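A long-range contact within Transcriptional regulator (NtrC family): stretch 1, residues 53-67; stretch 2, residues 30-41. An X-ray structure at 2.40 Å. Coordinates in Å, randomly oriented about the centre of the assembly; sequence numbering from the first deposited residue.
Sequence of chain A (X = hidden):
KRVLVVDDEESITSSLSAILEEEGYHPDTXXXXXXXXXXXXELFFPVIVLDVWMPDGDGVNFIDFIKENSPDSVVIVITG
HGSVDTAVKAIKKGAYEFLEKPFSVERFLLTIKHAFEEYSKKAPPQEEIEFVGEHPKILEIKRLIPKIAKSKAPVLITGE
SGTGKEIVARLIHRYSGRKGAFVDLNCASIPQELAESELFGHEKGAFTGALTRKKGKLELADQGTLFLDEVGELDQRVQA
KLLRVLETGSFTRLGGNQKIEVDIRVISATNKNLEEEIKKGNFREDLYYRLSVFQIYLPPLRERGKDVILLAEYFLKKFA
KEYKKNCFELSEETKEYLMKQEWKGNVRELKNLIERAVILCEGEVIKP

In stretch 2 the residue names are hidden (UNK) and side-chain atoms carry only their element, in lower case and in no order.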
ATOM      1  N   TRP A  53     -23.926  13.587  26.157  1.00 67.37           N
ATOM      2  CA  TRP A  53     -24.410  14.708  26.954  1.00 71.90           C
ATOM      3  C   TRP A  53     -23.315  15.282  27.847  1.00 70.26           C
ATOM      4  O   TRP A  53     -22.627  14.553  28.561  1.00 66.67           O
ATOM      5  CB  TRP A  53     -25.624  14.308  27.804  1.00 78.64           C
ATOM      6  CG  TRP A  53     -26.094  15.415  28.714  1.00 84.85           C
ATOM      7  CD1 TRP A  53     -27.066  16.336  28.451  1.00 83.55           C
ATOM      8  CD2 TRP A  53     -25.598  15.721  30.027  1.00 81.59           C
ATOM      9  NE1 TRP A  53     -27.209  17.191  29.517  1.00 86.39           N
ATOM     10  CE2 TRP A  53     -26.321  16.837  30.495  1.00 85.12           C
ATOM     11  CE3 TRP A  53     -24.614  15.160  30.848  1.00 81.90           C
ATOM     12  CZ2 TRP A  53     -26.092  17.401  31.751  1.00 92.52           C
ATOM     13  CZ3 TRP A  53     -24.388  15.724  32.095  1.00 86.83           C
ATOM     14  CH2 TRP A  53     -25.123  16.832  32.533  1.00 89.46           C
HETATM   15  N   MSE A  54     -23.177  16.602  27.804  1.00 73.45           N
HETATM   16  CA  MSE A  54     -22.186  17.315  28.595  1.00 74.86           C
HETATM   17  C   MSE A  54     -22.815  18.593  29.139  1.00 81.10           C
HETATM   18  O   MSE A  54     -23.734  19.142  28.530  1.00 77.56           O
HETATM   19  CB  MSE A  54     -20.967  17.642  27.730  1.00 69.13           C
HETATM   20  CG  MSE A  54     -20.158  16.421  27.327  1.00 58.51           C
HETATM   21 SE   MSE A  54     -19.306  15.577  28.870  0.82 67.01          SE
HETATM   22  CE  MSE A  54     -18.279  17.082  29.560  1.00 65.16           C
ATOM     23  N   PRO A  55     -22.325  19.073  30.291  1.00 98.93           N
ATOM     24  CA  PRO A  55     -22.888  20.274  30.919  1.00107.39           C
ATOM     25  C   PRO A  55     -22.854  21.500  30.007  1.00111.06           C
ATOM     26  O   PRO A  55     -23.905  22.071  29.719  1.00115.44           O
ATOM     27  CB  PRO A  55     -21.975  20.496  32.131  1.00107.98           C
ATOM     28  CG  PRO A  55     -21.382  19.165  32.413  1.00104.41           C
ATOM     29  CD  PRO A  55     -21.217  18.506  31.078  1.00101.20           C
ATOM     30  N   ASP A  56     -21.665  21.887  29.551  1.00105.50           N
ATOM     31  CA  ASP A  56     -21.483  23.147  28.827  1.00103.26           C
ATOM     32  C   ASP A  56     -21.569  23.045  27.299  1.00101.53           C
ATOM     33  O   ASP A  56     -20.780  23.676  26.589  1.00 97.00           O
ATOM     34  CB  ASP A  56     -20.162  23.816  29.237  1.00103.21           C
ATOM     35  CG  ASP A  56     -18.980  22.850  29.233  1.00100.17           C
ATOM     36  OD1 ASP A  56     -19.135  21.700  28.772  1.00 98.47           O
ATOM     37  OD2 ASP A  56     -17.889  23.244  29.696  1.00 95.23           O
ATOM     38  N   GLY A  57     -22.526  22.271  26.795  1.00 76.40           N
ATOM     39  CA  GLY A  57     -22.721  22.161  25.358  1.00 65.17           C
ATOM     40  C   GLY A  57     -23.298  20.838  24.890  1.00 70.72           C
ATOM     41  O   GLY A  57     -23.447  19.894  25.666  1.00 72.86           O
ATOM     42  N   ASP A  58     -23.622  20.770  23.605  1.00115.20           N
ATOM     43  CA  ASP A  58     -24.165  19.555  23.016  1.00113.80           C
ATOM     44  C   ASP A  58     -23.042  18.579  22.662  1.00109.10           C
ATOM     45  O   ASP A  58     -22.301  18.792  21.702  1.00105.42           O
ATOM     46  CB  ASP A  58     -24.985  19.899  21.771  1.00114.04           C
ATOM     47  CG  ASP A  58     -25.872  18.757  21.323  1.00119.56           C
ATOM     48  OD1 ASP A  58     -25.801  17.670  21.933  1.00118.80           O
ATOM     49  OD2 ASP A  58     -26.643  18.950  20.359  1.00124.38           O
ATOM     50  N   GLY A  59     -22.923  17.510  23.447  1.00 81.82           N
ATOM     51  CA  GLY A  59     -21.894  16.505  23.246  1.00 71.41           C
ATOM     52  C   GLY A  59     -21.789  15.995  21.821  1.00 70.42           C
ATOM     53  O   GLY A  59     -20.687  15.814  21.305  1.00 71.08           O
ATOM     54  N   VAL A  60     -22.931  15.757  21.186  1.00 69.07           N
ATOM     55  CA  VAL A  60     -22.963  15.340  19.786  1.00 73.10           C
ATOM     56  C   VAL A  60     -22.285  16.362  18.868  1.00 73.58           C
ATOM     57  O   VAL A  60     -21.352  16.033  18.131  1.00 69.86           O
ATOM     58  CB  VAL A  60     -24.411  15.133  19.302  1.00 78.39           C
ATOM     59  CG1 VAL A  60     -24.428  14.668  17.854  1.00 73.52           C
ATOM     60  CG2 VAL A  60     -25.137  14.143  20.202  1.00 74.21           C
ATOM     61  N   ASN A  61     -22.760  17.605  18.916  1.00 76.20           N
ATOM     62  CA  ASN A  61     -22.221  18.670  18.076  1.00 72.94           C
ATOM     63  C   ASN A  61     -20.734  18.907  18.307  1.00 63.93           C
ATOM     64  O   ASN A  61     -20.017  19.335  17.401  1.00 65.13           O
ATOM     65  CB  ASN A  61     -22.999  19.971  18.288  1.00 78.86           C
ATOM     66  CG  ASN A  61     -24.440  19.867  17.827  1.00 92.95           C
ATOM     67  OD1 ASN A  61     -24.761  19.084  16.930  1.00 88.34           O
ATOM     68  ND2 ASN A  61     -25.317  20.659  18.438  1.00 94.54           N
ATOM     69  N   PHE A  62     -20.274  18.629  19.522  1.00 67.55           N
ATOM     70  CA  PHE A  62     -18.858  18.766  19.849  1.00 65.26           C
ATOM     71  C   PHE A  62     -17.982  17.923  18.927  1.00 58.62           C
ATOM     72  O   PHE A  62     -16.801  18.204  18.749  1.00 58.29           O
ATOM     73  CB  PHE A  62     -18.593  18.380  21.301  1.00 68.94           C
ATOM     74  CG  PHE A  62     -17.196  18.671  21.749  1.00 70.10           C
ATOM     75  CD1 PHE A  62     -16.829  19.953  22.120  1.00 69.98           C
ATOM     76  CD2 PHE A  62     -16.243  17.668  21.787  1.00 61.61           C
ATOM     77  CE1 PHE A  62     -15.539  20.231  22.529  1.00 66.86           C
ATOM     78  CE2 PHE A  62     -14.948  17.942  22.194  1.00 62.02           C
ATOM     79  CZ  PHE A  62     -14.598  19.228  22.568  1.00 65.23           C
ATOM     80  N   ILE A  63     -18.563  16.880  18.348  1.00 69.40           N
ATOM     81  CA  ILE A  63     -17.854  16.097  17.354  1.00 68.19           C
ATOM     82  C   ILE A  63     -17.329  17.011  16.249  1.00 67.94           C
ATOM     83  O   ILE A  63     -16.249  16.778  15.709  1.00 63.13           O
ATOM     84  CB  ILE A  63     -18.750  15.000  16.757  1.00 68.10           C
ATOM     85  CG1 ILE A  63     -18.910  13.855  17.756  1.00 62.91           C
ATOM     86  CG2 ILE A  63     -18.167  14.479  15.458  1.00 64.22           C
ATOM     87  CD1 ILE A  63     -19.890  12.810  17.316  1.00 65.15           C
ATOM     88  N   ASP A  64     -18.080  18.062  15.927  1.00 62.19           N
ATOM     89  CA  ASP A  64     -17.638  19.008  14.902  1.00 65.55           C
ATOM     90  C   ASP A  64     -16.375  19.746  15.344  1.00 63.65           C
ATOM     91  O   ASP A  64     -15.480  20.001  14.538  1.00 62.40           O
ATOM     92  CB  ASP A  64     -18.749  19.999  14.541  1.00 65.99           C
ATOM     93  CG  ASP A  64     -19.905  19.340  13.803  1.00 71.64           C
ATOM     94  OD1 ASP A  64     -19.655  18.581  12.841  1.00 63.90           O
ATOM     95  OD2 ASP A  64     -21.069  19.592  14.186  1.00 78.71           O
ATOM     96  N   PHE A  65     -16.296  20.078  16.626  1.00 70.44           N
ATOM     97  CA  PHE A  65     -15.081  20.676  17.156  1.00 69.17           C
ATOM     98  C   PHE A  65     -13.887  19.768  16.904  1.00 73.25           C
ATOM     99  O   PHE A  65     -12.823  20.224  16.488  1.00 73.44           O
ATOM    100  CB  PHE A  65     -15.204  20.930  18.652  1.00 74.29           C
ATOM    101  CG  PHE A  65     -13.959  21.498  19.262  1.00 78.58           C
ATOM    102  CD1 PHE A  65     -13.850  22.857  19.502  1.00 80.35           C
ATOM    103  CD2 PHE A  65     -12.886  20.680  19.568  1.00 73.66           C
ATOM    104  CE1 PHE A  65     -12.702  23.387  20.051  1.00 71.65           C
ATOM    105  CE2 PHE A  65     -11.735  21.203  20.123  1.00 74.68           C
ATOM    106  CZ  PHE A  65     -11.645  22.558  20.365  1.00 75.28           C
ATOM    107  N   ILE A  66     -14.071  18.480  17.177  1.00 64.66           N
ATOM    108  CA  ILE A  66     -13.035  17.477  16.977  1.00 62.01           C
ATOM    109  C   ILE A  66     -12.721  17.322  15.488  1.00 54.89           C
ATOM    110  O   ILE A  66     -11.554  17.232  15.085  1.00 49.22           O
ATOM    111  CB  ILE A  66     -13.479  16.113  17.567  1.00 58.75           C
ATOM    112  CG1 ILE A  66     -13.672  16.225  19.083  1.00 61.47           C
ATOM    113  CG2 ILE A  66     -12.480  15.014  17.226  1.00 47.32           C
ATOM    114  CD1 ILE A  66     -14.456  15.091  19.686  1.00 55.16           C
ATOM    115  N   LYS A  67     -13.773  17.285  14.679  1.00 92.14           N
ATOM    116  CA  LYS A  67     -13.639  17.193  13.232  1.00 95.83           C
ATOM    117  C   LYS A  67     -12.803  18.353  12.706  1.00 99.06           C
ATOM    118  O   LYS A  67     -12.133  18.242  11.678  1.00100.59           O
ATOM    119  CB  LYS A  67     -15.024  17.215  12.585  1.00103.61           C
ATOM    120  CG  LYS A  67     -15.021  17.245  11.067  1.00109.54           C
ATOM    121  CD  LYS A  67     -16.348  17.763  10.523  1.00119.86           C
ATOM    122  CE  LYS A  67     -17.538  17.099  11.203  1.00123.34           C
ATOM    123  NZ  LYS A  67     -17.562  15.627  10.984  1.00119.98           N
ATOM    124  N   UNK A  30     -11.266  14.808  30.506  1.00 51.84           N
ATOM    125  CA  UNK A  30     -11.829  16.152  30.540  1.00 58.85           C
ATOM    126  C   UNK A  30     -13.249  16.074  31.085  1.00 61.12           C
ATOM    127  O   UNK A  30     -14.040  15.237  30.655  1.00 59.69           O
ATOM    128  c   UNK A  30     -11.826  16.769  29.161  1.00 52.23           C
ATOM    129  N   UNK A  31     -13.572  16.946  32.031  1.00 80.82           N
ATOM    130  CA  UNK A  31     -14.852  16.868  32.722  1.00 81.24           C
ATOM    131  C   UNK A  31     -15.884  17.841  32.153  1.00 89.17           C
ATOM    132  O   UNK A  31     -17.052  17.814  32.538  1.00 89.56           O
ATOM    133  n   UNK A  31     -11.764  16.061  38.202  1.00 94.93           N
ATOM    134  c   UNK A  31     -12.205  15.615  36.845  1.00100.96           C
ATOM    135  c   UNK A  31     -13.682  16.107  34.856  1.00 89.36           C
ATOM    136  c   UNK A  31     -14.649  17.098  34.220  1.00 83.97           C
ATOM    137  c   UNK A  31     -13.255  16.551  36.249  1.00 94.65           C
ATOM    138  N   UNK A  32     -15.446  18.691  31.232  1.00 58.38           N
ATOM    139  CA  UNK A  32     -16.333  19.634  30.570  1.00 57.79           C
ATOM    140  C   UNK A  32     -15.917  19.763  29.114  1.00 60.69           C
ATOM    141  O   UNK A  32     -14.785  19.433  28.756  1.00 58.24           O
ATOM    142  c   UNK A  32     -16.259  21.022  31.220  1.00 70.69           C
ATOM    143  o   UNK A  32     -14.896  21.463  31.238  1.00 61.52           O
ATOM    144  c   UNK A  32     -16.785  20.978  32.647  1.00 78.92           C
ATOM    145  N   UNK A  33     -16.825  20.239  28.270  1.00 74.10           N
ATOM    146  CA  UNK A  33     -16.467  20.522  26.890  1.00 72.63           C
ATOM    147  C   UNK A  33     -15.379  21.585  26.830  1.00 75.17           C
ATOM    148  O   UNK A  33     -14.539  21.580  25.927  1.00 70.81           O
ATOM    149  c   UNK A  33     -18.178  18.505  25.930  1.00 75.31           C
ATOM    150  c   UNK A  33     -19.749  20.149  24.884  1.00 76.03           C
ATOM    151  c   UNK A  33     -17.690  20.953  26.083  1.00 77.37           C
ATOM    152  c   UNK A  33     -18.303  19.843  25.229  1.00 73.29           C
ATOM    153  N   UNK A  34     -15.387  22.489  27.803  1.00 74.75           N
ATOM    154  CA  UNK A  34     -14.378  23.535  27.873  1.00 71.08           C
ATOM    155  C   UNK A  34     -12.997  22.931  28.077  1.00 68.32           C
ATOM    156  O   UNK A  34     -12.085  23.169  27.288  1.00 69.52           O
ATOM    157  n   UNK A  34     -14.326  29.222  28.945  1.00 94.68           N
ATOM    158  c   UNK A  34     -14.690  24.510  29.004  1.00 79.17           C
ATOM    159  c   UNK A  34     -14.190  26.670  30.137  1.00104.34           C
ATOM    160  c   UNK A  34     -13.328  28.953  29.777  1.00 97.85           C
ATOM    161  c   UNK A  34     -13.713  25.664  29.110  1.00 84.97           C
ATOM    162  n   UNK A  34     -13.239  27.756  30.348  1.00102.38           N
ATOM    163  n   UNK A  34     -12.417  29.882  30.036  1.00 93.96           N
ATOM    164  N   UNK A  35     -12.852  22.151  29.142  1.00 81.23           N
ATOM    165  CA  UNK A  35     -11.589  21.494  29.458  1.00 79.69           C
ATOM    166  C   UNK A  35     -11.127  20.607  28.302  1.00 71.92           C
ATOM    167  O   UNK A  35      -9.934  20.488  28.028  1.00 70.70           O
ATOM    168  o   UNK A  35     -11.778  19.188  33.054  1.00 98.08           O
ATOM    169  c   UNK A  35     -10.665  19.198  32.483  1.00 94.62           C
ATOM    170  c   UNK A  35     -11.742  20.664  30.732  1.00 78.53           C
ATOM    171  o   UNK A  35      -9.728  18.435  32.812  1.00 87.29           O
ATOM    172  c   UNK A  35     -10.441  20.177  31.339  1.00 81.23           C
ATOM    173  N   UNK A  36     -12.077  19.987  27.615  1.00 59.93           N
ATOM    174  CA  UNK A  36     -11.730  19.107  26.517  1.00 59.68           C
ATOM    175  C   UNK A  36     -11.068  19.899  25.398  1.00 57.21           C
ATOM    176  O   UNK A  36      -9.972  19.554  24.956  1.00 58.27           O
ATOM    177  c   UNK A  36     -12.959  18.375  26.006  1.00 51.70           C
ATOM    178  N   UNK A  37     -11.736  20.959  24.947  1.00 87.34           N
ATOM    179  CA  UNK A  37     -11.218  21.804  23.871  1.00 83.66           C
ATOM    180  C   UNK A  37      -9.781  22.207  24.145  1.00 82.87           C
ATOM    181  O   UNK A  37      -8.935  22.209  23.250  1.00 79.63           O
ATOM    182  o   UNK A  37     -15.380  23.969  22.482  1.00 98.84           O
ATOM    183  c   UNK A  37     -13.500  22.749  23.271  1.00 88.43           C
ATOM    184  c   UNK A  37     -12.083  23.051  23.710  1.00 82.69           C
ATOM    185  o   UNK A  37     -14.060  24.967  23.930  1.00100.76           O
ATOM    186  c   UNK A  37     -14.373  23.985  23.223  1.00 94.90           C
ATOM    187  N   UNK A  38      -9.515  22.552  25.396  1.00 63.32           N
ATOM    188  CA  UNK A  38      -8.169  22.859  25.839  1.00 67.55           C
ATOM    189  C   UNK A  38      -7.225  21.738  25.424  1.00 70.41           C
ATOM    190  O   UNK A  38      -6.294  21.945  24.639  1.00 66.05           O
ATOM    191  n   UNK A  38      -4.148  23.180  28.941  1.00 92.99           N
ATOM    192  c   UNK A  38      -4.983  24.412  28.925  1.00 83.95           C
ATOM    193  c   UNK A  38      -6.078  24.304  27.887  1.00 77.32           C
ATOM    194  c   UNK A  38      -8.159  23.021  27.359  1.00 75.44           C
ATOM    195  c   UNK A  38      -6.788  22.976  28.006  1.00 76.36           C
ATOM    196  N   UNK A  39      -7.480  20.540  25.940  1.00 62.53           N
ATOM    197  CA  UNK A  39      -6.563  19.422  25.738  1.00 63.63           C
ATOM    198  C   UNK A  39      -6.429  18.973  24.282  1.00 52.87           C
ATOM    199  O   UNK A  39      -5.357  18.539  23.858  1.00 52.68           O
ATOM    200  c   UNK A  39      -7.081  17.633  29.110  1.00 63.41           C
ATOM    201  c   UNK A  39      -6.924  18.259  26.664  1.00 60.00           C
ATOM    202  c   UNK A  39      -6.371  17.787  30.442  1.00 67.77           C
ATOM    203  c   UNK A  39      -6.363  18.449  28.061  1.00 65.24           C
ATOM    204  n   UNK A  39      -7.208  17.316  31.559  1.00 71.72           N
ATOM    205  N   UNK A  40      -7.503  19.095  23.513  1.00 64.32           N
ATOM    206  CA  UNK A  40      -7.482  18.682  22.113  1.00 63.80           C
ATOM    207  C   UNK A  40      -6.539  19.564  21.287  1.00 66.25           C
ATOM    208  O   UNK A  40      -5.710  19.061  20.523  1.00 63.42           O
ATOM    209  c   UNK A  40      -8.874  18.519  20.014  1.00 56.39           C
ATOM    210  c   UNK A  40      -8.909  18.685  21.516  1.00 56.69           C
ATOM    211  c   UNK A  40      -9.749  17.585  22.168  1.00 55.07           C
ATOM    212  c   UNK A  40     -11.198  17.598  21.757  1.00 58.75           C
ATOM    213  N   UNK A  41      -6.659  20.878  21.459  1.00 80.36           N
ATOM    214  CA  UNK A  41      -5.838  21.840  20.726  1.00 77.85           C
ATOM    215  C   UNK A  41      -4.386  21.758  21.177  1.00 75.94           C
ATOM    216  O   UNK A  41      -3.467  22.133  20.447  1.00 80.50           O
ATOM    217  n   UNK A  41      -8.471  27.069  21.619  1.00100.06           N
ATOM    218  c   UNK A  41      -8.486  24.626  21.084  1.00 82.35           C
ATOM    219  c   UNK A  41      -6.370  23.262  20.940  1.00 76.58           C
ATOM    220  c   UNK A  41      -7.804  25.967  20.867  1.00 89.18           C
ATOM    221  c   UNK A  41      -7.759  23.503  20.363  1.00 74.48           C
TER

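Position 30 carries one side-chain carbon and nothing more. Its CB points toward stretch 1 but stays out of contact. One carbon makes it Ala30.

Position 31 has four carbons in a row ending in a nitrogen. Its CA-to-CB bond points away from stretch 1, while the backbone O lies 3.3 Å from CE of Met54, a selenomethionine. The atoms give Lys31.

Position 32 has a first carbon that carries one oxygen and one carbon. That CB is 3.1 Å from Asp56 OD2. The fork of oxygen and methyl identifies Thr32. It is the N-cap of the helix that follows: its OG1 accepts from N of position 35 at 3.0 Å.

Position 33 has four carbons, forked at the second. The fork carbon is 3.4 Å from Phe62 CD1, and one of its tips is 3.2 Å from Met54 CG. This is Leu33. Its CD1 lies over one face of the Phe62 ring, and its CD2 is 3.6 Å from Gly57 C. A CB on Gly57 would clash with that CD2, and the backbone angles there call for glycine in any case.

Position 34 has three carbons, a nitrogen, then a carbon bearing two more nitrogens. Its CB is 3.5 Å from Asp56 OD2, but the end of the chain leads away. The guanidinium group marks Arg34.

Position 35 has three carbons, the third carrying two oxygens. It touches nothing on stretch 1. It is Glu35; its OE1 accepts from Lys31 N at 3.0 Å.

Position 36 has a single carbon, 3.9 Å from Phe62 CZ. It is Ala36.

Position 37 again has three carbons, the third with two oxygens. Its second carbon is 3.3 Å from Phe62 CE1 and 3.4 Å from Phe65 CE1. It is Glu37. The CG lies over the face of the Phe65 ring in a CH-pi contact, and at the edge of the Phe62 ring.

Position 38 is four carbons ending in nitrogen. Its CA-to-CB bond points away from stretch 1, and the side chain touches nothing there. It is Lys38.

Position 39 has the same make-up and is out of reach of stretch 1. It is Lys39, and its NZ forms a salt bridge with Glu35 OE2 at 3.0 Å.

Position 40 has four carbons, forked at the first, with one arm two carbons long. The end of the long arm is 3.8 Å from Phe62 CE2 and 3.9 Å from Ile66 CG1; the short arm is 3.9 Å from Phe65 CE2. This is Ile40.

Position 41 has four carbons ending in nitrogen. Its third carbon is 3.8 Å from Phe65 CZ, at the ring edge. It is Lys41.

The contact has a polar end and an apolar body. Asp56 accepts two backbone hydrogen bonds at the helix start: Leu33 N to OD1 at 2.8 Å and Arg34 N to OD2 at 3.2 Å. The first amides of a helix have no carbonyl of an earlier helical turn to bond to, so Asp56 serves as their acceptor. Further along, Phe62 sits as a knob among Leu33, Ala36, Glu37 and Ile40. The two helices run nearly parallel, at 12°.

Stretch 2, residues 30-41: AKTLREAEKKIK
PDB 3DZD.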